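Local coordinates for probable sugar kinase (Clostridium perfringens, PDB 3KZH), which probably phosphorylates a sugar or related small metabolite as a ribokinase-like (PfkB family) carbohydrate kinase, its natural substrate not being established, at residues A[138-144]-A[161-167]; A[184-190]-A[219-225]; A[193-197]-A[210-214]; A[231-235]-A[273-277]. One frame throughout, in Å; residues are numbered along the deposited sequence.

Interaction 1 (A[138-144]-A[161-167]); sequences EYTVLDS and TNFILDP. With BGC (beta-D-glucopyranose), chain C.
Thr140 and Phe163 lie side by side on one face of the sheet and point the same way. From Thr140 CB, which rests 4.0 Å from Phe163 CD1, the side chain forks. The methyl CG2 continues along the phenyl ring to 3.8 Å from Phe163 CE1, while OG1 lies 3.0 Å from Thr161 OG1, whose hydroxyl is also bonded to the backbone O of Ala137. With CG2 anti to the backbone N and OG1 beside it (chi1 -61°), threonine serves an apolar and a polar neighbour at once. Leu142 CD1 meets the same ring, 3.7 Å from Phe163 CD1.

The two strands, 139-143 and 162-166, are the parallel pair of a right-handed beta-alpha-beta crossover through helix 147-157, part of the Rossmann-like sheet of ribokinase-fold enzymes. Bonds alternate between them: Thr140 N reaches Asn162 O, Ile164 N reaches Thr140 O, and Leu142 N approaches Ile164 O at 2.9 Å. On the other face the beta-branched Val141 and Ile164 suit the extended backbone; Val141 packs on Ile48 of helix 44-54 and Ile164 on Tyr267 of helix 255-268, Val141 CG2 touching Ile164 CB. Farther along, Ser144 OG donates to Pro167 O (2.6 Å), coming from above the carbonyl plane, and Asp166 OD1 lies 2.9 Å from O1 of the bound glucose.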
# COMPACT_ATOMS: atom_id res chain seq x y z
N GLU A 138 -16.02 -9.84 -26.56
CA GLU A 138 -17.41 -9.67 -26.99
C GLU A 138 -17.80 -8.20 -26.88
O GLU A 138 -18.42 -7.64 -27.78
CB GLU A 138 -18.37 -10.53 -26.17
CG GLU A 138 -17.98 -11.98 -25.96
CD GLU A 138 -18.09 -12.83 -27.22
OE1 GLU A 138 -19.09 -12.69 -27.96
OE2 GLU A 138 -17.19 -13.67 -27.45
N TYR A 139 -17.44 -7.59 -25.75
CA TYR A 139 -17.69 -6.17 -25.50
C TYR A 139 -16.42 -5.56 -24.92
O TYR A 139 -15.61 -6.28 -24.31
CB TYR A 139 -18.92 -5.92 -24.59
CG TYR A 139 -20.26 -6.35 -25.19
CD1 TYR A 139 -21.06 -5.46 -25.91
CD2 TYR A 139 -20.69 -7.68 -25.11
CE1 TYR A 139 -22.26 -5.91 -26.55
CE2 TYR A 139 -21.85 -8.14 -25.73
CZ TYR A 139 -22.63 -7.25 -26.45
OH TYR A 139 -23.77 -7.72 -27.07
N THR A 140 -16.19 -4.28 -25.19
CA THR A 140 -15.01 -3.59 -24.66
C THR A 140 -15.39 -2.22 -24.08
O THR A 140 -15.88 -1.34 -24.78
CB THR A 140 -13.85 -3.50 -25.71
OG1 THR A 140 -13.43 -4.82 -26.07
CG2 THR A 140 -12.63 -2.77 -25.14
N VAL A 141 -15.15 -2.07 -22.77
CA VAL A 141 -15.47 -0.85 -22.03
C VAL A 141 -14.32 0.14 -22.06
O VAL A 141 -13.15 -0.22 -21.86
CB VAL A 141 -15.87 -1.17 -20.55
CG1 VAL A 141 -16.10 0.11 -19.73
CG2 VAL A 141 -17.12 -2.04 -20.51
N LEU A 142 -14.67 1.39 -22.32
CA LEU A 142 -13.73 2.50 -22.37
C LEU A 142 -14.39 3.68 -21.68
O LEU A 142 -15.62 3.75 -21.59
CB LEU A 142 -13.42 2.91 -23.82
CG LEU A 142 -12.71 2.05 -24.87
CD1 LEU A 142 -12.58 2.80 -26.17
CD2 LEU A 142 -11.35 1.64 -24.38
N ASP A 143 -13.56 4.58 -21.18
CA ASP A 143 -14.03 5.82 -20.59
C ASP A 143 -13.50 6.93 -21.51
O ASP A 143 -12.82 6.61 -22.49
CB ASP A 143 -13.61 5.98 -19.12
CG ASP A 143 -12.09 6.06 -18.89
OD1 ASP A 143 -11.27 6.10 -19.84
OD2 ASP A 143 -11.72 6.09 -17.70
N SER A 144 -13.75 8.19 -21.18
CA SER A 144 -13.31 9.31 -22.01
C SER A 144 -11.98 10.00 -21.64
O SER A 144 -11.79 11.18 -21.95
CB SER A 144 -14.45 10.33 -22.07
OG SER A 144 -14.78 10.71 -20.76
N THR A 161 -15.05 -5.90 -32.16
CA THR A 161 -15.58 -5.90 -30.79
C THR A 161 -16.60 -4.76 -30.61
O THR A 161 -16.55 -3.75 -31.31
CB THR A 161 -14.46 -5.80 -29.71
OG1 THR A 161 -15.05 -5.84 -28.39
CG2 THR A 161 -13.62 -4.55 -29.86
N ASN A 162 -17.50 -4.95 -29.66
CA ASN A 162 -18.54 -3.98 -29.36
C ASN A 162 -18.18 -3.05 -28.20
O ASN A 162 -18.24 -3.42 -27.03
CB ASN A 162 -19.84 -4.72 -29.07
CG ASN A 162 -20.46 -5.36 -30.30
OD1 ASN A 162 -21.08 -6.42 -30.20
ND2 ASN A 162 -20.38 -4.69 -31.45
N PHE A 163 -17.85 -1.81 -28.54
CA PHE A 163 -17.45 -0.81 -27.55
C PHE A 163 -18.54 -0.17 -26.68
O PHE A 163 -19.63 0.11 -27.16
CB PHE A 163 -16.64 0.28 -28.25
CG PHE A 163 -15.27 -0.14 -28.65
CD1 PHE A 163 -14.21 -0.08 -27.74
CD2 PHE A 163 -15.01 -0.55 -29.98
CE1 PHE A 163 -12.89 -0.43 -28.13
CE2 PHE A 163 -13.71 -0.90 -30.38
CZ PHE A 163 -12.64 -0.83 -29.46
N ILE A 164 -18.22 0.01 -25.40
CA ILE A 164 -19.14 0.61 -24.42
C ILE A 164 -18.50 1.87 -23.80
O ILE A 164 -17.42 1.81 -23.22
CB ILE A 164 -19.54 -0.41 -23.28
CG1 ILE A 164 -20.10 -1.72 -23.87
CG2 ILE A 164 -20.57 0.22 -22.33
CD1 ILE A 164 -20.36 -2.82 -22.88
N LEU A 165 -19.21 3.00 -23.89
CA LEU A 165 -18.72 4.27 -23.34
C LEU A 165 -19.33 4.73 -22.01
O LEU A 165 -20.55 4.78 -21.86
CB LEU A 165 -18.88 5.41 -24.37
CG LEU A 165 -18.45 6.86 -24.06
CD1 LEU A 165 -16.96 6.96 -23.77
CD2 LEU A 165 -18.83 7.80 -25.19
N ASP A 166 -18.44 5.13 -21.10
CA ASP A 166 -18.78 5.70 -19.80
C ASP A 166 -18.12 7.10 -19.94
O ASP A 166 -16.91 7.22 -19.76
CB ASP A 166 -18.13 4.90 -18.65
CG ASP A 166 -18.59 5.35 -17.25
OD1 ASP A 166 -18.91 6.54 -17.07
OD2 ASP A 166 -18.64 4.51 -16.33
N PRO A 167 -18.90 8.16 -20.27
CA PRO A 167 -18.35 9.52 -20.44
C PRO A 167 -17.65 10.23 -19.29
O PRO A 167 -17.03 11.27 -19.53
CB PRO A 167 -19.57 10.32 -20.93
CG PRO A 167 -20.43 9.30 -21.57
CD PRO A 167 -20.33 8.16 -20.60
C2 BGC C . -21.13 9.91 -14.48
C3 BGC C . -22.03 9.38 -13.32
C4 BGC C . -23.26 8.73 -14.08
C5 BGC C . -22.82 7.57 -15.08
C6 BGC C . -23.92 6.94 -15.83
C1 BGC C . -20.71 8.73 -15.34
O1 BGC C . -19.97 9.14 -16.25
O2 BGC C . -20.09 10.44 -13.97
O3 BGC C . -22.38 10.44 -12.70
O4 BGC C . -24.09 8.27 -13.16
O5 BGC C . -21.89 8.08 -16.00

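Interaction 2 (A[184-190]-A[219-225]); sequences HTIKPNR and IKKVFIS. With BGC (beta-D-glucopyranose), chain C.
Backbone bonds join His184 to Lys221, and Ile186 to Lys221 and Phe223, the two residues flanking its partner Val222, in parallel register. Lys221 N donates to His184 O at 2.8 Å and Ile186 N to Lys221 O; the bond from Phe223 N to Ile186 O is weak. Pro188, with no N-H to give, interrupts the pattern, yet its carbonyl still receives Ser225 N at 2.9 Å, in the carbonyl plane.

Of the ring contacts, Lys220 CB sits over one face of the His184 imidazole in a CH-pi contact, 4.0 Å from the ring centroid. Thr185 CG2 meets the edge of Phe223 at CD2. His184 ND1 and Thr185 OG1 share a hydrogen bond, and Tyr267 OH also binds that hydroxyl, so two partners fix its rotation.

Apolar packing is carried by Ile186, whose CG2 lies 4.0 Å from Ile219 CD1; branched aliphatic chains fill this buried side without polar groups to satisfy.

At the sugar end, Lys187 bends at chi2, chi3 and chi4, and its NZ is modelled covalently bound to C6 of the glucose (1.4 Å). Ser225 OG lies 3.1 Å from the same C6. Asn189 is the N-cap of helix 190-197, its OD1 accepting Glu192 N.

Strand 185-186 runs between strands 162-166 and 221-225, with helix 255-268 packed on the Lys187 and Phe223 side and helix 204-217 on the Ile186 and Val222 side.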
# COMPACT_ATOMS: atom_id res chain seq x y z
N HIS A 184 -21.09 0.86 -29.67
CA HIS A 184 -22.27 -0.01 -29.68
C HIS A 184 -23.21 0.47 -28.56
O HIS A 184 -24.43 0.38 -28.67
CB HIS A 184 -21.81 -1.46 -29.45
CG HIS A 184 -22.91 -2.43 -29.12
ND1 HIS A 184 -23.59 -2.41 -27.91
CD2 HIS A 184 -23.40 -3.48 -29.81
CE1 HIS A 184 -24.45 -3.40 -27.88
NE2 HIS A 184 -24.36 -4.07 -29.01
N THR A 185 -22.64 0.96 -27.47
CA THR A 185 -23.41 1.42 -26.34
C THR A 185 -22.77 2.64 -25.72
O THR A 185 -21.55 2.72 -25.62
CB THR A 185 -23.53 0.30 -25.24
OG1 THR A 185 -24.30 -0.79 -25.75
CG2 THR A 185 -24.19 0.81 -23.94
N ILE A 186 -23.61 3.62 -25.41
CA ILE A 186 -23.14 4.81 -24.70
C ILE A 186 -23.99 4.84 -23.42
O ILE A 186 -25.13 4.39 -23.41
CB ILE A 186 -23.22 6.14 -25.54
CG1 ILE A 186 -24.63 6.43 -26.03
CG2 ILE A 186 -22.21 6.11 -26.69
CD1 ILE A 186 -24.86 7.89 -26.33
N LYS A 187 -23.42 5.36 -22.33
CA LYS A 187 -24.11 5.43 -21.07
C LYS A 187 -23.90 6.84 -20.40
O LYS A 187 -23.11 6.98 -19.42
CB LYS A 187 -23.67 4.30 -20.13
CG LYS A 187 -24.79 3.86 -19.13
CD LYS A 187 -24.86 4.69 -17.89
CE LYS A 187 -23.57 4.71 -17.11
NZ LYS A 187 -23.23 6.01 -16.64
N PRO A 188 -24.57 7.87 -20.93
CA PRO A 188 -24.38 9.17 -20.29
C PRO A 188 -25.47 9.54 -19.29
O PRO A 188 -26.44 8.82 -19.16
CB PRO A 188 -24.39 10.12 -21.50
CG PRO A 188 -25.40 9.50 -22.39
CD PRO A 188 -25.03 8.06 -22.32
N ASN A 189 -25.24 10.60 -18.52
CA ASN A 189 -26.28 11.08 -17.63
C ASN A 189 -27.01 12.19 -18.41
O ASN A 189 -26.67 12.43 -19.58
CB ASN A 189 -25.78 11.49 -16.23
CG ASN A 189 -24.81 12.67 -16.23
OD1 ASN A 189 -24.58 13.32 -17.24
ND2 ASN A 189 -24.26 12.95 -15.07
N ARG A 190 -27.98 12.85 -17.79
CA ARG A 190 -28.74 13.91 -18.47
C ARG A 190 -27.85 14.98 -19.13
O ARG A 190 -27.89 15.12 -20.36
CB ARG A 190 -29.75 14.56 -17.52
CG ARG A 190 -30.73 15.50 -18.21
CD ARG A 190 -31.64 16.22 -17.23
NE ARG A 190 -32.57 15.31 -16.57
CZ ARG A 190 -33.86 15.18 -16.89
NH1 ARG A 190 -34.40 15.90 -17.87
NH2 ARG A 190 -34.62 14.33 -16.20
N ILE A 219 -25.04 4.13 -33.20
CA ILE A 219 -25.03 3.55 -31.86
C ILE A 219 -26.18 2.55 -31.75
O ILE A 219 -27.28 2.80 -32.25
CB ILE A 219 -25.08 4.65 -30.75
CG1 ILE A 219 -23.91 5.62 -30.93
CG2 ILE A 219 -25.05 4.02 -29.34
CD1 ILE A 219 -24.01 6.93 -30.15
N LYS A 220 -25.89 1.39 -31.18
CA LYS A 220 -26.89 0.32 -31.05
C LYS A 220 -27.78 0.40 -29.83
O LYS A 220 -28.96 0.07 -29.91
CB LYS A 220 -26.21 -1.05 -31.09
CG LYS A 220 -25.32 -1.31 -32.30
CD LYS A 220 -26.09 -1.38 -33.61
CE LYS A 220 -25.18 -1.84 -34.76
NZ LYS A 220 -24.06 -0.89 -35.02
N LYS A 221 -27.20 0.74 -28.67
CA LYS A 221 -27.96 0.81 -27.42
C LYS A 221 -27.68 2.07 -26.60
O LYS A 221 -26.51 2.38 -26.33
CB LYS A 221 -27.69 -0.45 -26.56
CG LYS A 221 -27.91 -1.79 -27.25
CD LYS A 221 -28.72 -2.75 -26.43
CE LYS A 221 -29.09 -3.98 -27.25
NZ LYS A 221 -27.91 -4.81 -27.61
N VAL A 222 -28.74 2.78 -26.21
CA VAL A 222 -28.61 4.02 -25.42
C VAL A 222 -29.21 3.92 -24.01
O VAL A 222 -30.34 3.50 -23.84
CB VAL A 222 -29.26 5.24 -26.16
CG1 VAL A 222 -29.08 6.55 -25.35
CG2 VAL A 222 -28.65 5.41 -27.53
N PHE A 223 -28.42 4.32 -23.02
CA PHE A 223 -28.85 4.34 -21.61
C PHE A 223 -28.52 5.72 -21.04
O PHE A 223 -27.36 6.13 -21.01
CB PHE A 223 -28.13 3.26 -20.79
CG PHE A 223 -28.42 1.85 -21.24
CD1 PHE A 223 -29.59 1.20 -20.83
CD2 PHE A 223 -27.54 1.21 -22.13
CE1 PHE A 223 -29.90 -0.09 -21.33
CE2 PHE A 223 -27.84 -0.09 -22.63
CZ PHE A 223 -29.03 -0.73 -22.22
N ILE A 224 -29.55 6.47 -20.64
CA ILE A 224 -29.36 7.81 -20.07
C ILE A 224 -29.78 7.83 -18.59
O ILE A 224 -30.96 7.65 -18.27
CB ILE A 224 -30.11 8.95 -20.90
CG1 ILE A 224 -29.62 8.96 -22.36
CG2 ILE A 224 -29.78 10.34 -20.34
CD1 ILE A 224 -30.53 9.69 -23.34
N SER A 225 -28.80 8.03 -17.70
CA SER A 225 -29.04 8.10 -16.25
C SER A 225 -29.72 9.42 -15.95
O SER A 225 -29.29 10.45 -16.46
CB SER A 225 -27.73 8.02 -15.46
OG SER A 225 -27.03 6.84 -15.73
C2 BGC C . -21.13 9.91 -14.48
C3 BGC C . -22.03 9.38 -13.32
C4 BGC C . -23.26 8.73 -14.08
C5 BGC C . -22.82 7.57 -15.08
C6 BGC C . -23.92 6.94 -15.83
C1 BGC C . -20.71 8.73 -15.34
O1 BGC C . -19.97 9.14 -16.25
O2 BGC C . -20.09 10.44 -13.97
O3 BGC C . -22.38 10.44 -12.70
O4 BGC C . -24.09 8.27 -13.16
O5 BGC C . -21.89 8.08 -16.00

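Interaction 3 (A[193-197]-A[210-214]); sequences AEILA and ASNYF
The Phe214 ring meets helix 190-197 with its outer rim: CZ comes 3.6 Å from Ala193 O, which lies at the ring edge near its plane, and the backbone carbon of Leu196 is likewise at the edge. Leu196 CB approaches the same ring obliquely, 3.8 Å from CE1. Tyr213 has Leu196 O at its edge, while Ala197 O lies obliquely to the ring, 3.8 Å from CE2. Across this contact both rings meet the turns of a helix with their rims.

The segments 193-197 and 210-214 belong to consecutive helices that link strands 185-186 and 221-225 on one side of the central sheet, and their axes cross at 49° with a closest approach of 10.3 Å. Small residues suit the facing surface: Ala197 CB stands 4.4 Å from Ala210 CB and 3.9 Å from Phe214 CZ, so that the aromatic rim can approach the helix backbone closely. Tyr213 CG is anti to its own nitrogen (chi1 165°), which carries the ring across to the end of helix 190-197. There a water donates to Leu196 O at 3.0 Å and lies 3.2 Å from Tyr213 OH, joining a helix-terminal carbonyl to the phenol. Phenylalanine fits the buried position, whereas tyrosine, partly exposed, can place its hydroxyl by this water. Phe214 also packs against Val222 and Ile219.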
# COMPACT_ATOMS: atom_id res chain seq x y z
N ALA A 193 -25.44 13.75 -21.94
CA ALA A 193 -26.24 13.44 -23.14
C ALA A 193 -26.59 14.71 -23.91
O ALA A 193 -26.74 14.66 -25.13
CB ALA A 193 -27.51 12.70 -22.75
N GLU A 194 -26.71 15.83 -23.19
CA GLU A 194 -27.00 17.14 -23.78
C GLU A 194 -25.80 17.62 -24.59
O GLU A 194 -25.95 18.15 -25.69
CB GLU A 194 -27.33 18.16 -22.70
CG GLU A 194 -28.61 17.87 -21.96
CD GLU A 194 -28.91 18.86 -20.87
OE1 GLU A 194 -30.05 19.38 -20.86
OE2 GLU A 194 -28.03 19.11 -20.03
N ILE A 195 -24.61 17.37 -24.04
CA ILE A 195 -23.34 17.75 -24.65
C ILE A 195 -23.12 16.93 -25.92
O ILE A 195 -22.79 17.50 -26.97
CB ILE A 195 -22.13 17.52 -23.68
CG1 ILE A 195 -22.35 18.20 -22.32
CG2 ILE A 195 -20.84 18.02 -24.29
CD1 ILE A 195 -22.57 19.70 -22.34
N LEU A 196 -23.36 15.63 -25.82
CA LEU A 196 -23.20 14.69 -26.94
C LEU A 196 -24.24 14.86 -28.06
O LEU A 196 -23.93 14.61 -29.23
CB LEU A 196 -23.19 13.25 -26.43
CG LEU A 196 -22.10 12.73 -25.49
CD1 LEU A 196 -22.49 11.35 -25.01
CD2 LEU A 196 -20.74 12.69 -26.17
N ALA A 197 -25.45 15.27 -27.69
CA ALA A 197 -26.54 15.48 -28.65
C ALA A 197 -26.51 16.87 -29.29
O ALA A 197 -26.78 17.01 -30.49
CB ALA A 197 -27.89 15.22 -27.99
N ALA A 210 -33.08 12.61 -28.34
CA ALA A 210 -31.64 12.45 -28.08
C ALA A 210 -31.18 11.04 -28.38
O ALA A 210 -30.24 10.82 -29.16
CB ALA A 210 -31.33 12.80 -26.65
N SER A 211 -31.90 10.08 -27.82
CA SER A 211 -31.61 8.67 -28.01
C SER A 211 -31.81 8.22 -29.46
O SER A 211 -30.99 7.45 -29.97
CB SER A 211 -32.37 7.81 -27.02
OG SER A 211 -33.77 7.95 -27.13
N ASN A 212 -32.83 8.77 -30.15
CA ASN A 212 -33.10 8.46 -31.56
C ASN A 212 -31.99 8.99 -32.47
O ASN A 212 -31.65 8.36 -33.48
CB ASN A 212 -34.45 9.02 -32.03
CG ASN A 212 -35.62 8.09 -31.73
OD1 ASN A 212 -35.46 6.87 -31.61
ND2 ASN A 212 -36.81 8.68 -31.65
N TYR A 213 -31.42 10.12 -32.09
CA TYR A 213 -30.32 10.76 -32.80
C TYR A 213 -29.05 9.90 -32.66
O TYR A 213 -28.31 9.72 -33.63
CB TYR A 213 -30.11 12.19 -32.25
CG TYR A 213 -28.80 12.85 -32.62
CD1 TYR A 213 -28.54 13.28 -33.95
CD2 TYR A 213 -27.78 13.01 -31.66
CE1 TYR A 213 -27.29 13.85 -34.30
CE2 TYR A 213 -26.52 13.57 -32.00
CZ TYR A 213 -26.29 13.98 -33.32
OH TYR A 213 -25.07 14.51 -33.65
N PHE A 214 -28.81 9.38 -31.45
CA PHE A 214 -27.65 8.53 -31.18
C PHE A 214 -27.73 7.23 -31.97
O PHE A 214 -26.73 6.78 -32.52
CB PHE A 214 -27.52 8.22 -29.68
CG PHE A 214 -27.19 9.41 -28.82
CD1 PHE A 214 -26.21 10.34 -29.20
CD2 PHE A 214 -27.85 9.59 -27.59
CE1 PHE A 214 -25.89 11.45 -28.37
CE2 PHE A 214 -27.55 10.69 -26.74
CZ PHE A 214 -26.56 11.62 -27.14
O HOH W 1 -22.62 13.68 -31.71

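Interaction 4 (A[231-235]-A[273-277]); sequences IFYND and IEDIV
Helix 273-288 covers one face of the antiparallel end of the central sheet, and Tyr233 on strand 231-234 is the residue that its first turn rests on. The ring lies obliquely against three helix side chains. Ile273 CG2 lies 3.9 Å from Tyr233 CE1, and Val277 CG2 is 3.8 Å from CD2, so the isoleucine and valine, one helical turn apart, touch the ring at two separate places. At its far end Tyr233 OH is 3.5 Å from Glu274 CG, the aliphatic part of a glutamate whose position is partly exposed. The ring occupies this place because CG lies between the backbone N and carbonyl carbon (chi1 62°).

Such helix-on-sheet packing is part of the alpha/beta/alpha layering of the ribokinase fold; here strand and helix run nearly antiparallel, at 151°, with axes 10.0 Å apart. Ile231 and Tyr233 project toward the helix, two apart in the strand, and Asp235, just beyond it, does the same. Ile231 and Val277 slide past each other in opposite directions, CB to CG1 being 4.1 Å. Asp235 OD2 comes 3.3 Å from Ile273 CD1, a van der Waals contact, while its OD1 accepts the backbone N of Val237 and of Ser238, holding the carboxylate in the turn that leads to strand 239-244.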
# COMPACT_ATOMS: atom_id res chain seq x y z
N ILE A 231 -33.50 5.40 -15.06
CA ILE A 231 -32.78 5.20 -16.30
C ILE A 231 -33.72 5.19 -17.48
O ILE A 231 -34.74 4.52 -17.47
CB ILE A 231 -32.03 3.82 -16.29
CG1 ILE A 231 -31.08 3.71 -15.09
CG2 ILE A 231 -31.32 3.53 -17.63
CD1 ILE A 231 -29.90 4.62 -15.06
N PHE A 232 -33.32 5.93 -18.51
CA PHE A 232 -34.04 5.99 -19.77
C PHE A 232 -33.24 5.10 -20.72
O PHE A 232 -32.02 5.23 -20.81
CB PHE A 232 -34.10 7.43 -20.29
CG PHE A 232 -34.76 7.56 -21.63
CD1 PHE A 232 -36.17 7.63 -21.72
CD2 PHE A 232 -33.99 7.52 -22.82
CE1 PHE A 232 -36.80 7.65 -22.98
CE2 PHE A 232 -34.61 7.54 -24.08
CZ PHE A 232 -36.02 7.61 -24.17
N TYR A 233 -33.93 4.24 -21.47
CA TYR A 233 -33.26 3.35 -22.43
C TYR A 233 -33.88 3.39 -23.82
O TYR A 233 -35.08 3.67 -23.96
CB TYR A 233 -33.25 1.90 -21.92
CG TYR A 233 -34.62 1.25 -21.72
CD1 TYR A 233 -35.26 0.55 -22.77
CD2 TYR A 233 -35.26 1.30 -20.48
CE1 TYR A 233 -36.51 -0.07 -22.59
CE2 TYR A 233 -36.52 0.67 -20.28
CZ TYR A 233 -37.14 -0.00 -21.35
OH TYR A 233 -38.41 -0.53 -21.20
N ASN A 234 -33.09 2.98 -24.82
CA ASN A 234 -33.55 2.90 -26.21
C ASN A 234 -32.58 2.04 -27.03
O ASN A 234 -31.39 2.31 -27.05
CB ASN A 234 -33.66 4.30 -26.84
CG ASN A 234 -34.53 4.34 -28.11
OD1 ASN A 234 -35.03 3.33 -28.60
ND2 ASN A 234 -34.68 5.53 -28.67
N ASP A 235 -33.10 1.00 -27.67
CA ASP A 235 -32.29 0.13 -28.52
C ASP A 235 -32.78 0.08 -29.98
O ASP A 235 -32.29 -0.72 -30.79
CB ASP A 235 -32.14 -1.29 -27.92
CG ASP A 235 -33.47 -2.03 -27.79
OD1 ASP A 235 -34.33 -1.92 -28.67
OD2 ASP A 235 -33.65 -2.77 -26.79
N ILE A 273 -33.71 -6.20 -22.64
CA ILE A 273 -33.35 -4.85 -22.17
C ILE A 273 -33.98 -4.35 -20.85
O ILE A 273 -33.28 -3.74 -20.05
CB ILE A 273 -33.43 -3.79 -23.32
CG1 ILE A 273 -32.66 -2.52 -22.94
CG2 ILE A 273 -34.86 -3.47 -23.68
CD1 ILE A 273 -32.14 -1.71 -24.09
N GLU A 274 -35.24 -4.70 -20.60
CA GLU A 274 -35.93 -4.29 -19.37
C GLU A 274 -35.28 -4.92 -18.13
O GLU A 274 -35.12 -4.25 -17.10
CB GLU A 274 -37.42 -4.65 -19.43
CG GLU A 274 -38.19 -3.93 -20.55
CD GLU A 274 -39.57 -4.51 -20.78
OE1 GLU A 274 -39.69 -5.55 -21.47
OE2 GLU A 274 -40.56 -3.91 -20.29
N ASP A 275 -34.81 -6.16 -18.28
CA ASP A 275 -34.16 -6.89 -17.20
C ASP A 275 -32.69 -6.46 -16.99
O ASP A 275 -32.19 -6.54 -15.87
CB ASP A 275 -34.29 -8.41 -17.40
CG ASP A 275 -35.73 -8.91 -17.25
OD1 ASP A 275 -36.40 -8.56 -16.25
OD2 ASP A 275 -36.20 -9.64 -18.14
N ILE A 276 -32.02 -6.02 -18.06
CA ILE A 276 -30.62 -5.53 -18.00
C ILE A 276 -30.62 -4.22 -17.21
O ILE A 276 -29.78 -4.02 -16.33
CB ILE A 276 -30.02 -5.26 -19.42
CG1 ILE A 276 -29.94 -6.54 -20.24
CG2 ILE A 276 -28.63 -4.61 -19.32
CD1 ILE A 276 -29.47 -6.34 -21.68
N VAL A 277 -31.60 -3.37 -17.53
CA VAL A 277 -31.80 -2.06 -16.90
C VAL A 277 -32.08 -2.22 -15.40
O VAL A 277 -31.49 -1.50 -14.60
CB VAL A 277 -32.96 -1.29 -17.64
CG1 VAL A 277 -33.27 0.01 -17.00
CG2 VAL A 277 -32.54 -0.98 -19.04

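Overall arrangement
Interactions 1 and 2 pair strands of one sheet, and interaction 4 packs a helix on another of its strands. Interaction 1 passes to interaction 2 through Leu165 N to Thr185 O (2.9 Å) and Leu165 O to Lys187 N (3.0 Å), and interaction 2 to interaction 4 through Ile224 N to Phe232 O (2.8 Å). Interaction 3 packs on one side of the sheet, Phe214 CD2 lying 3.7 Å from Ile186 CD1, and Ser211 OG meets Asn234 ND2 of interaction 4 at 3.0 Å; the helix of interaction 4 lies on the other side. The glucose sits at the ends of the strands in interactions 1 and 2, whose centres are 11 Å apart. The side chain of Ile231 is about 6 Å from the bound glucose, and the side chain of Leu196 is about 9 Å from it.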